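RsfP (Uncultured bacterium, PDB 4GLJ) probably catalyses the phosphate-dependent cleavage of methylthioadenosine to adenine and methylthioribose 1-phosphate, and binds the dye rhodamine B. Local coordinates at residues Ile16-Met27 with Gln250-Ala261; Asn81-Gly89 with Lys289-Pro297. All coordinates share one frame; numbering follows the deposited sequence.

Interaction 1 (Ile16-Met27 with Gln250-Ala261); sequences IAIIGGSGLYQM and QQVIKQAVALIA. With RHB (N-[9-(2-carboxyphenyl)-6-(diethylamino)-3H-xanthen-3-ylidene]-N-ethylethanaminium), chain B; PO4 (phosphate ion), chain D.
Ile16 and Ile18 of strand 16-20 meet helix 250-261 through Ile253, Val257 and Ile260. Strand and helix run nearly antiparallel, at 157° between their directions, with their axes 10.1 Å apart. The packing is densest here and wholly apolar. CD1 of Ile16 lies 3.7 Å from CG2 of Ile260 and also touches CG1 of Val257. One turn back, the two branches of Ile253 divide the work. Its CG2 lies over CG1 and CD1 of Ile18. Its CD1 sits 3.8 Å from Ile18 CG2 and meets Leu24 CD2 tip to tip. CG1 of Ile253 stands beside the backbone N (chi1 -75°), which carries CD1 forward to these two partners. Val59 and Val94 of the neighbouring strands also touch Ile18.

The Gln250 end is looser and more polar. The Gln250 chain bends at chi2, and NE2 donates to Gln26 O at 2.8 Å. The acceptor lies 26° out of the Gln250 amide plane, and the bond is bent. OE1 rests 3.5 Å from Met27 CG. Gln26 itself is exposed and turns its amide to Gln28. With an alanine here in place of Gln250 the amide is gone, and Gln26 O would probably be left without this donor, the loop less firmly tied to the helix.

Between strand 16-20 and Gln26, Ser22 N gives a bond of 2.7 Å to phosphate O2, and Ser22 and Tyr25 line the rhodamine B pocket. A glycine-rich loop following a core strand and gripping phosphate is consistent with the phosphate site of the phosphorylase superfamily.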
loop_
_atom_site.group_PDB
_atom_site.type_symbol
_atom_site.label_atom_id
_atom_site.label_comp_id
_atom_site.label_asym_id
_atom_site.label_seq_id
_atom_site.Cartn_x
_atom_site.Cartn_y
_atom_site.Cartn_z
ATOM N N ILE A 16 1.035 27.363 18.494
ATOM C CA ILE A 16 1.898 26.193 18.654
ATOM C C ILE A 16 1.043 25.040 19.194
ATOM O O ILE A 16 0.217 25.282 20.094
ATOM C CB ILE A 16 2.983 26.445 19.730
ATOM C CG1 ILE A 16 3.849 27.647 19.330
ATOM C CG2 ILE A 16 3.864 25.157 19.898
ATOM C CD1 ILE A 16 4.706 28.184 20.500
ATOM N N ALA A 17 1.214 23.836 18.626
ATOM C CA ALA A 17 0.498 22.647 19.070
ATOM C C ALA A 17 1.426 21.503 19.296
ATOM O O ALA A 17 2.423 21.322 18.588
ATOM C CB ALA A 17 -0.599 22.285 18.076
ATOM N N ILE A 18 1.112 20.714 20.311
ATOM C CA ILE A 18 1.830 19.501 20.561
ATOM C C ILE A 18 0.832 18.348 20.304
ATOM O O ILE A 18 -0.285 18.336 20.880
ATOM C CB ILE A 18 2.287 19.430 22.012
ATOM C CG1 ILE A 18 3.097 20.698 22.414
ATOM C CG2 ILE A 18 3.033 18.125 22.328
ATOM C CD1 ILE A 18 4.355 20.881 21.551
ATOM N N ILE A 19 1.259 17.365 19.484
ATOM C CA ILE A 19 0.432 16.189 19.224
ATOM C C ILE A 19 1.134 15.099 19.950
ATOM O O ILE A 19 2.278 14.719 19.638
ATOM C CB ILE A 19 0.257 15.835 17.707
ATOM C CG1 ILE A 19 -0.377 16.998 16.975
ATOM C CG2 ILE A 19 -0.552 14.511 17.608
ATOM C CD1 ILE A 19 -0.569 16.773 15.473
ATOM N N GLY A 20 0.476 14.611 21.020
ATOM C CA GLY A 20 1.095 13.655 21.895
ATOM C C GLY A 20 0.783 12.191 21.538
ATOM O O GLY A 20 -0.425 11.830 21.481
ATOM N N GLY A 21 1.847 11.369 21.398
ATOM C CA GLY A 21 1.831 9.941 21.034
ATOM C C GLY A 21 1.646 9.012 22.208
ATOM O O GLY A 21 1.128 9.436 23.265
ATOM N N SER A 22 2.077 7.773 22.029
ATOM C CA SER A 22 1.935 6.781 23.075
ATOM C C SER A 22 2.661 7.260 24.344
ATOM O O SER A 22 3.815 7.677 24.267
ATOM C CB SER A 22 2.492 5.452 22.623
ATOM O OG SER A 22 1.689 4.915 21.588
ATOM N N GLY A 23 1.979 7.154 25.517
ATOM C CA GLY A 23 2.558 7.555 26.785
ATOM C C GLY A 23 2.300 9.027 27.120
ATOM O O GLY A 23 2.501 9.409 28.236
ATOM N N LEU A 24 1.907 9.849 26.150
ATOM C CA LEU A 24 1.496 11.271 26.366
ATOM C C LEU A 24 -0.016 11.595 26.239
ATOM O O LEU A 24 -0.511 11.989 25.149
ATOM C CB LEU A 24 2.248 12.184 25.408
ATOM C CG LEU A 24 3.733 12.419 25.650
ATOM C CD1 LEU A 24 4.503 11.337 24.903
ATOM C CD2 LEU A 24 4.018 13.824 25.111
ATOM N N TYR A 25 -0.715 11.520 27.371
ATOM C CA TYR A 25 -2.182 11.665 27.437
ATOM C C TYR A 25 -2.534 13.026 28.006
ATOM O O TYR A 25 -3.633 13.529 27.772
ATOM C CB TYR A 25 -2.833 10.470 28.198
ATOM C CG TYR A 25 -2.300 9.193 27.563
ATOM C CD1 TYR A 25 -1.649 8.201 28.315
ATOM C CD2 TYR A 25 -2.355 9.050 26.153
ATOM C CE1 TYR A 25 -1.117 7.064 27.679
ATOM C CE2 TYR A 25 -1.815 7.950 25.502
ATOM C CZ TYR A 25 -1.203 6.963 26.249
ATOM O OH TYR A 25 -0.700 5.889 25.559
ATOM N N GLN A 26 -1.580 13.634 28.706
ATOM C CA GLN A 26 -1.709 15.032 29.072
ATOM C C GLN A 26 -0.401 15.834 29.145
ATOM O O GLN A 26 0.700 15.267 29.198
ATOM C CB GLN A 26 -2.508 15.194 30.380
ATOM C CG GLN A 26 -1.953 14.493 31.598
ATOM C CD GLN A 26 -2.406 15.199 32.852
ATOM O OE1 GLN A 26 -3.594 15.494 33.007
ATOM N NE2 GLN A 26 -1.460 15.513 33.736
ATOM N N MET A 27 -0.557 17.158 29.118
ATOM C CA MET A 27 0.493 18.073 29.493
ATOM C C MET A 27 0.201 18.708 30.855
ATOM O O MET A 27 -0.317 19.815 30.911
ATOM C CB MET A 27 0.662 19.153 28.442
ATOM C CG MET A 27 1.548 18.727 27.303
ATOM S SD MET A 27 2.080 20.111 26.269
ATOM C CE MET A 27 0.558 20.774 25.569
ATOM N N GLN A 250 8.244 15.632 27.997
ATOM C CA GLN A 250 7.658 16.840 28.566
ATOM C C GLN A 250 8.679 17.963 28.825
ATOM O O GLN A 250 8.375 19.144 28.547
ATOM C CB GLN A 250 6.914 16.556 29.894
ATOM C CG GLN A 250 5.796 15.525 29.786
ATOM C CD GLN A 250 4.516 16.059 29.138
ATOM O OE1 GLN A 250 4.414 17.254 28.787
ATOM N NE2 GLN A 250 3.523 15.175 28.979
ATOM N N GLN A 251 9.860 17.604 29.344
ATOM C CA GLN A 251 10.927 18.623 29.567
ATOM C C GLN A 251 11.416 19.221 28.260
ATOM O O GLN A 251 11.583 20.458 28.124
ATOM C CB GLN A 251 12.110 18.066 30.385
ATOM C CG GLN A 251 11.718 17.389 31.676
ATOM C CD GLN A 251 10.750 18.240 32.477
ATOM O OE1 GLN A 251 10.935 19.472 32.608
ATOM N NE2 GLN A 251 9.703 17.597 33.020
ATOM N N VAL A 252 11.523 18.352 27.244
ATOM C CA VAL A 252 11.959 18.813 25.955
ATOM C C VAL A 252 10.948 19.768 25.322
ATOM O O VAL A 252 11.345 20.814 24.798
ATOM C CB VAL A 252 12.303 17.627 24.994
ATOM C CG1 VAL A 252 12.771 18.200 23.645
ATOM C CG2 VAL A 252 13.388 16.707 25.640
ATOM N N ILE A 253 9.668 19.386 25.333
ATOM C CA ILE A 253 8.558 20.217 24.858
ATOM C C ILE A 253 8.564 21.583 25.579
ATOM O O ILE A 253 8.406 22.638 24.927
ATOM C CB ILE A 253 7.204 19.462 25.119
ATOM C CG1 ILE A 253 6.994 18.320 24.100
ATOM C CG2 ILE A 253 5.980 20.360 25.155
ATOM C CD1 ILE A 253 5.959 17.328 24.666
ATOM N N LYS A 254 8.695 21.574 26.908
ATOM C CA LYS A 254 8.782 22.875 27.654
ATOM C C LYS A 254 9.825 23.810 27.016
ATOM O O LYS A 254 9.530 24.943 26.655
ATOM C CB LYS A 254 9.032 22.655 29.165
ATOM C CG LYS A 254 7.722 22.480 29.879
ATOM C CD LYS A 254 7.797 22.203 31.392
ATOM C CE LYS A 254 7.873 20.701 31.633
ATOM N NZ LYS A 254 7.311 20.336 32.960
ATOM N N GLN A 255 11.025 23.290 26.815
ATOM C CA GLN A 255 12.110 24.042 26.188
ATOM C C GLN A 255 11.836 24.444 24.747
ATOM O O GLN A 255 12.159 25.570 24.350
ATOM C CB GLN A 255 13.419 23.259 26.278
ATOM C CG GLN A 255 13.959 23.009 27.693
ATOM C CD GLN A 255 14.150 24.270 28.532
ATOM O OE1 GLN A 255 14.457 25.345 28.041
ATOM N NE2 GLN A 255 13.910 24.130 29.803
ATOM N N ALA A 256 11.196 23.546 23.965
ATOM C CA ALA A 256 10.911 23.793 22.572
ATOM C C ALA A 256 9.827 24.848 22.380
ATOM O O ALA A 256 9.976 25.715 21.525
ATOM C CB ALA A 256 10.485 22.472 21.848
ATOM N N VAL A 257 8.785 24.812 23.212
ATOM C CA VAL A 257 7.756 25.811 23.124
ATOM C C VAL A 257 8.395 27.222 23.374
ATOM O O VAL A 257 8.163 28.196 22.626
ATOM C CB VAL A 257 6.614 25.538 24.133
ATOM C CG1 VAL A 257 5.690 26.737 24.213
ATOM C CG2 VAL A 257 5.809 24.266 23.777
ATOM N N ALA A 258 9.279 27.281 24.360
ATOM C CA ALA A 258 9.957 28.543 24.661
ATOM C C ALA A 258 10.709 29.072 23.429
ATOM O O ALA A 258 10.569 30.237 23.078
ATOM C CB ALA A 258 10.869 28.419 25.885
ATOM N N LEU A 259 11.465 28.216 22.765
ATOM C CA LEU A 259 12.247 28.637 21.627
ATOM C C LEU A 259 11.398 29.039 20.429
ATOM O O LEU A 259 11.755 29.981 19.706
ATOM C CB LEU A 259 13.211 27.521 21.230
ATOM C CG LEU A 259 14.302 27.324 22.287
ATOM C CD1 LEU A 259 15.074 26.017 22.107
ATOM C CD2 LEU A 259 15.265 28.505 22.337
ATOM N N ILE A 260 10.304 28.294 20.188
ATOM C CA ILE A 260 9.473 28.608 19.063
ATOM C C ILE A 260 8.831 29.971 19.333
ATOM O O ILE A 260 8.736 30.798 18.421
ATOM C CB ILE A 260 8.375 27.550 18.874
ATOM C CG1 ILE A 260 9.022 26.175 18.483
ATOM C CG2 ILE A 260 7.323 28.038 17.905
ATOM C CD1 ILE A 260 7.965 25.069 18.482
ATOM N N ALA A 261 8.366 30.179 20.566
ATOM C CA ALA A 261 7.686 31.417 20.891
ATOM C C ALA A 261 8.625 32.603 20.706
ATOM O O ALA A 261 8.197 33.660 20.223
ATOM C CB ALA A 261 7.119 31.405 22.316
HETATM O O2 RHB B . 0.164 -1.765 26.019
HETATM C C26 RHB B . 0.797 -2.830 25.887
HETATM C C19 RHB B . 1.813 -2.988 24.803
HETATM C C14 RHB B . 2.306 -1.979 23.976
HETATM C C15 RHB B . 3.269 -2.319 23.034
HETATM C C16 RHB B . 3.742 -3.607 22.884
HETATM C C17 RHB B . 3.246 -4.599 23.693
HETATM C C18 RHB B . 2.295 -4.272 24.648
HETATM C C9 RHB B . 1.942 -0.527 23.965
HETATM C C8 RHB B . 2.226 0.217 22.701
HETATM C C13 RHB B . 2.782 -0.402 21.591
HETATM C C12 RHB B . 3.045 0.292 20.407
HETATM C C11 RHB B . 2.721 1.626 20.305
HETATM N N1 RHB B . 3.024 2.373 19.144
HETATM C C35 RHB B . 4.374 1.898 18.788
HETATM C C36 RHB B . 5.160 1.827 20.087
HETATM C C22 RHB B . 2.095 2.379 17.977
HETATM C C23 RHB B . 1.078 3.523 18.117
HETATM C C10 RHB B . 2.195 2.239 21.433
HETATM C C7 RHB B . 1.931 1.549 22.611
HETATM O O1 RHB B . 1.382 2.206 23.682
HETATM C C1 RHB B . 1.100 1.609 24.882
HETATM C C2 RHB B . 1.352 0.260 25.095
HETATM C C6 RHB B . 0.543 2.390 25.883
HETATM C C5 RHB B . 0.226 1.848 27.114
HETATM C C4 RHB B . 0.469 0.501 27.345
HETATM C C3 RHB B . 1.032 -0.291 26.339
HETATM N N2 RHB B . -0.321 2.686 28.103
HETATM C C24 RHB B . -1.668 3.173 27.741
HETATM C C25 RHB B . -1.911 4.490 28.452
HETATM C C33 RHB B . -0.321 2.008 29.416
HETATM C C34 RHB B . -0.292 3.061 30.507
HETATM O O3 RHB B . 0.640 -3.787 26.670
HETATM P P PO4 D . 2.608 7.190 18.531
HETATM O O1 PO4 D . 2.371 5.733 18.802
HETATM O O2 PO4 D . 3.440 7.619 19.716
HETATM O O3 PO4 D . 3.323 7.230 17.232
HETATM O O4 PO4 D . 1.323 8.010 18.483
#

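Interaction 2 (Asn81-Gly89 with Lys289-Pro297); sequences NIYALKTLG and KTRLAALLP
Tyr83 reaches from helix 81-87 to the C-terminal segment 289-297 and meets the backbone around Ala294. Its CG is anti to the backbone N (chi1 -166°), and this carries the ring over to the other segment. Ala294 N donates to Tyr83 OH at 3.0 Å, in a nearly straight bond of 167°. The same alanine packs its CB 3.5 Å from Tyr83 CZ. Tyr83 CE1 lies 3.5 Å from Arg291 O, and Leu295 CD2 adds an apolar touch at CD1. The phenol is thus held both at its oxygen and along its ring. Pro41, from a loop, also touches Tyr83.

Nearly one turn on comes Lys86. Its chain bends at chi2 (69°), and its methylenes run past the Ala294 carbonyl, with CE 3.3 Å from Ala294 O. CG lies 4.0 Å from Ala294 CB. The ammonium goes on to another partner, the backbone oxygen of Ala210. Thr87 follows with a light contact of CG2 on Ala294 CB. Its OG1 turns back to its own helix and donates to Ala84 O at 2.7 Å. Gly89, with positive phi, is the first residue to leave helical geometry, in a Schellman motif.

On the other side, the chain leaves helix 289-291 at Leu292 and makes a short 3-10 turn at 293-295. Ala294 is the small residue that fits among Tyr83, Lys86 and Thr87. The chemistry is mixed: one directional bond from a backbone N-H to a phenol oxygen, flanked by apolar packing and by carbonyl oxygens against the ring and the lysine methylenes. It implies that the C-terminal tail is fastened to helix 81-87 mainly through Tyr83 and Lys86.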
loop_
_atom_site.group_PDB
_atom_site.type_symbol
_atom_site.label_atom_id
_atom_site.label_comp_id
_atom_site.label_asym_id
_atom_site.label_seq_id
_atom_site.Cartn_x
_atom_site.Cartn_y
_atom_site.Cartn_z
ATOM N N ASN A 81 -7.931 16.107 13.033
ATOM C CA ASN A 81 -6.965 16.633 14.005
ATOM C C ASN A 81 -6.195 17.840 13.438
ATOM O O ASN A 81 -6.060 18.862 14.103
ATOM C CB ASN A 81 -5.943 15.543 14.360
ATOM C CG ASN A 81 -6.544 14.424 15.228
ATOM O OD1 ASN A 81 -7.657 14.606 15.778
ATOM N ND2 ASN A 81 -5.803 13.309 15.412
ATOM N N ILE A 82 -5.754 17.717 12.187
ATOM C CA ILE A 82 -4.913 18.772 11.586
ATOM C C ILE A 82 -5.854 19.886 11.257
ATOM O O ILE A 82 -5.511 21.032 11.484
ATOM C CB ILE A 82 -4.168 18.188 10.311
ATOM C CG1 ILE A 82 -3.048 17.214 10.728
ATOM C CG2 ILE A 82 -3.567 19.326 9.482
ATOM C CD1 ILE A 82 -2.020 17.743 11.726
ATOM N N TYR A 83 -7.077 19.590 10.761
ATOM C CA TYR A 83 -7.993 20.663 10.417
ATOM C C TYR A 83 -8.337 21.482 11.695
ATOM O O TYR A 83 -8.364 22.742 11.714
ATOM C CB TYR A 83 -9.295 20.134 9.818
ATOM C CG TYR A 83 -10.150 21.221 9.141
ATOM C CD1 TYR A 83 -10.024 21.488 7.772
ATOM C CD2 TYR A 83 -11.075 22.004 9.868
ATOM C CE1 TYR A 83 -10.803 22.484 7.148
ATOM C CE2 TYR A 83 -11.852 23.003 9.255
ATOM C CZ TYR A 83 -11.696 23.231 7.890
ATOM O OH TYR A 83 -12.415 24.231 7.264
ATOM N N ALA A 84 -8.639 20.775 12.774
ATOM C CA ALA A 84 -8.966 21.447 14.054
ATOM C C ALA A 84 -7.819 22.385 14.532
ATOM O O ALA A 84 -8.073 23.493 14.979
ATOM C CB ALA A 84 -9.293 20.384 15.097
ATOM N N LEU A 85 -6.571 21.960 14.373
ATOM C CA LEU A 85 -5.431 22.737 14.876
ATOM C C LEU A 85 -5.290 23.944 13.950
ATOM O O LEU A 85 -5.052 25.051 14.415
ATOM C CB LEU A 85 -4.149 21.905 14.891
ATOM C CG LEU A 85 -4.123 20.769 15.925
ATOM C CD1 LEU A 85 -2.838 19.958 15.820
ATOM C CD2 LEU A 85 -4.282 21.314 17.367
ATOM N N LYS A 86 -5.445 23.726 12.637
ATOM C CA LYS A 86 -5.586 24.874 11.728
ATOM C C LYS A 86 -6.627 25.917 12.137
ATOM O O LYS A 86 -6.329 27.115 12.097
ATOM C CB LYS A 86 -5.849 24.413 10.269
ATOM C CG LYS A 86 -5.740 25.591 9.315
ATOM C CD LYS A 86 -4.253 26.049 9.257
ATOM C CE LYS A 86 -4.175 27.185 8.209
ATOM N NZ LYS A 86 -2.753 27.611 7.944
ATOM N N THR A 87 -7.811 25.506 12.566
ATOM C CA THR A 87 -8.818 26.462 12.972
ATOM C C THR A 87 -8.388 27.269 14.205
ATOM O O THR A 87 -8.905 28.369 14.439
ATOM C CB THR A 87 -10.203 25.844 13.251
ATOM O OG1 THR A 87 -10.165 25.074 14.464
ATOM C CG2 THR A 87 -10.692 25.004 12.063
ATOM N N LEU A 88 -7.426 26.766 14.967
ATOM C CA LEU A 88 -6.978 27.515 16.178
ATOM C C LEU A 88 -5.883 28.520 15.799
ATOM O O LEU A 88 -5.418 29.287 16.626
ATOM C CB LEU A 88 -6.457 26.497 17.225
ATOM C CG LEU A 88 -7.541 25.619 17.890
ATOM C CD1 LEU A 88 -6.980 24.459 18.729
ATOM C CD2 LEU A 88 -8.405 26.534 18.765
ATOM N N GLY A 89 -5.423 28.464 14.549
ATOM C CA GLY A 89 -4.352 29.332 14.059
ATOM C C GLY A 89 -2.956 28.805 14.287
ATOM O O GLY A 89 -1.974 29.538 14.242
ATOM N N LYS A 289 -15.304 24.531 -1.375
ATOM C CA LYS A 289 -14.734 25.681 -0.652
ATOM C C LYS A 289 -15.034 25.588 0.846
ATOM O O LYS A 289 -14.212 25.955 1.649
ATOM C CB LYS A 289 -15.320 27.005 -1.136
ATOM C CG LYS A 289 -14.597 27.579 -2.321
ATOM C CD LYS A 289 -15.063 29.027 -2.605
ATOM C CE LYS A 289 -16.545 29.159 -3.015
ATOM N NZ LYS A 289 -17.087 28.224 -4.061
ATOM N N THR A 290 -16.234 25.121 1.193
ATOM C CA THR A 290 -16.700 25.096 2.571
ATOM C C THR A 290 -15.881 24.039 3.285
ATOM O O THR A 290 -15.387 24.287 4.387
ATOM C CB THR A 290 -18.203 24.759 2.673
ATOM O OG1 THR A 290 -18.967 25.680 1.874
ATOM C CG2 THR A 290 -18.673 24.792 4.128
ATOM N N ARG A 291 -15.706 22.877 2.660
ATOM C CA ARG A 291 -14.944 21.789 3.277
ATOM C C ARG A 291 -13.465 22.211 3.461
ATOM O O ARG A 291 -12.782 21.780 4.393
ATOM C CB ARG A 291 -15.014 20.557 2.355
ATOM C CG ARG A 291 -14.566 19.248 2.984
ATOM C CD ARG A 291 -14.719 18.009 2.079
ATOM N NE ARG A 291 -14.088 18.196 0.769
ATOM C CZ ARG A 291 -14.755 18.408 -0.363
ATOM N NH1 ARG A 291 -16.099 18.435 -0.425
ATOM N NH2 ARG A 291 -14.065 18.581 -1.461
ATOM N N LEU A 292 -12.936 22.989 2.533
ATOM C CA LEU A 292 -11.514 23.338 2.621
ATOM C C LEU A 292 -11.232 24.680 3.245
ATOM O O LEU A 292 -10.061 25.147 3.229
ATOM C CB LEU A 292 -10.893 23.338 1.212
ATOM C CG LEU A 292 -10.977 21.981 0.440
ATOM C CD1 LEU A 292 -10.342 22.218 -0.952
ATOM C CD2 LEU A 292 -10.257 20.895 1.250
ATOM N N ALA A 293 -12.286 25.313 3.774
ATOM C CA ALA A 293 -12.209 26.743 4.135
ATOM C C ALA A 293 -10.951 27.125 4.943
ATOM O O ALA A 293 -10.200 28.051 4.563
ATOM C CB ALA A 293 -13.482 27.146 4.873
ATOM N N ALA A 294 -10.712 26.439 6.065
ATOM C CA ALA A 294 -9.548 26.790 6.944
ATOM C C ALA A 294 -8.150 26.661 6.275
ATOM O O ALA A 294 -7.179 27.250 6.755
ATOM C CB ALA A 294 -9.564 25.963 8.206
ATOM N N LEU A 295 -8.052 25.926 5.162
ATOM C CA LEU A 295 -6.764 25.665 4.515
ATOM C C LEU A 295 -6.489 26.675 3.425
ATOM O O LEU A 295 -5.355 26.817 2.961
ATOM C CB LEU A 295 -6.766 24.287 3.846
ATOM C CG LEU A 295 -7.315 23.137 4.671
ATOM C CD1 LEU A 295 -7.403 21.860 3.816
ATOM C CD2 LEU A 295 -6.478 22.922 5.939
ATOM N N LEU A 296 -7.529 27.377 2.992
ATOM C CA LEU A 296 -7.386 28.218 1.843
ATOM C C LEU A 296 -7.040 29.631 2.273
ATOM O O LEU A 296 -7.457 30.106 3.347
ATOM C CB LEU A 296 -8.691 28.221 1.018
ATOM C CG LEU A 296 -8.897 26.851 0.347
ATOM C CD1 LEU A 296 -10.294 26.809 -0.245
ATOM C CD2 LEU A 296 -7.829 26.498 -0.691
ATOM N N PRO A 297 -6.305 30.340 1.420
ATOM C CA PRO A 297 -6.015 31.722 1.739
ATOM C C PRO A 297 -7.316 32.516 1.721
ATOM O O PRO A 297 -7.619 33.293 2.623
ATOM C CB PRO A 297 -5.076 32.152 0.608
ATOM C CG PRO A 297 -5.421 31.264 -0.533
ATOM C CD PRO A 297 -5.823 29.948 0.083
ATOM O OXT PRO A 297 -8.129 32.365 0.813
#

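The centres of interactions 1 and 2 lie about 22 Å apart, and the two contacts alternate along the chain: 16-27, 81-89, 250-261, 289-297. Strand 16-20 connects them. Its Ile16 and Ile18 face helix 237-263, whereas Ala17 and Ile19 meet helix 78-87. There Ala17 CB packs 3.9 Å from Leu85 CD2, and Ile19 CD1 touches Leu85 and Ile82. The strand pairs in parallel with strands 57-63 and 92-101, so the central sheet is layered between the two helices. Interaction 1 is buried and adjoins the ligand pocket. Interaction 2 is more peripheral and attaches the last helix, 286-291, and the C-terminus to this alpha-beta-alpha core.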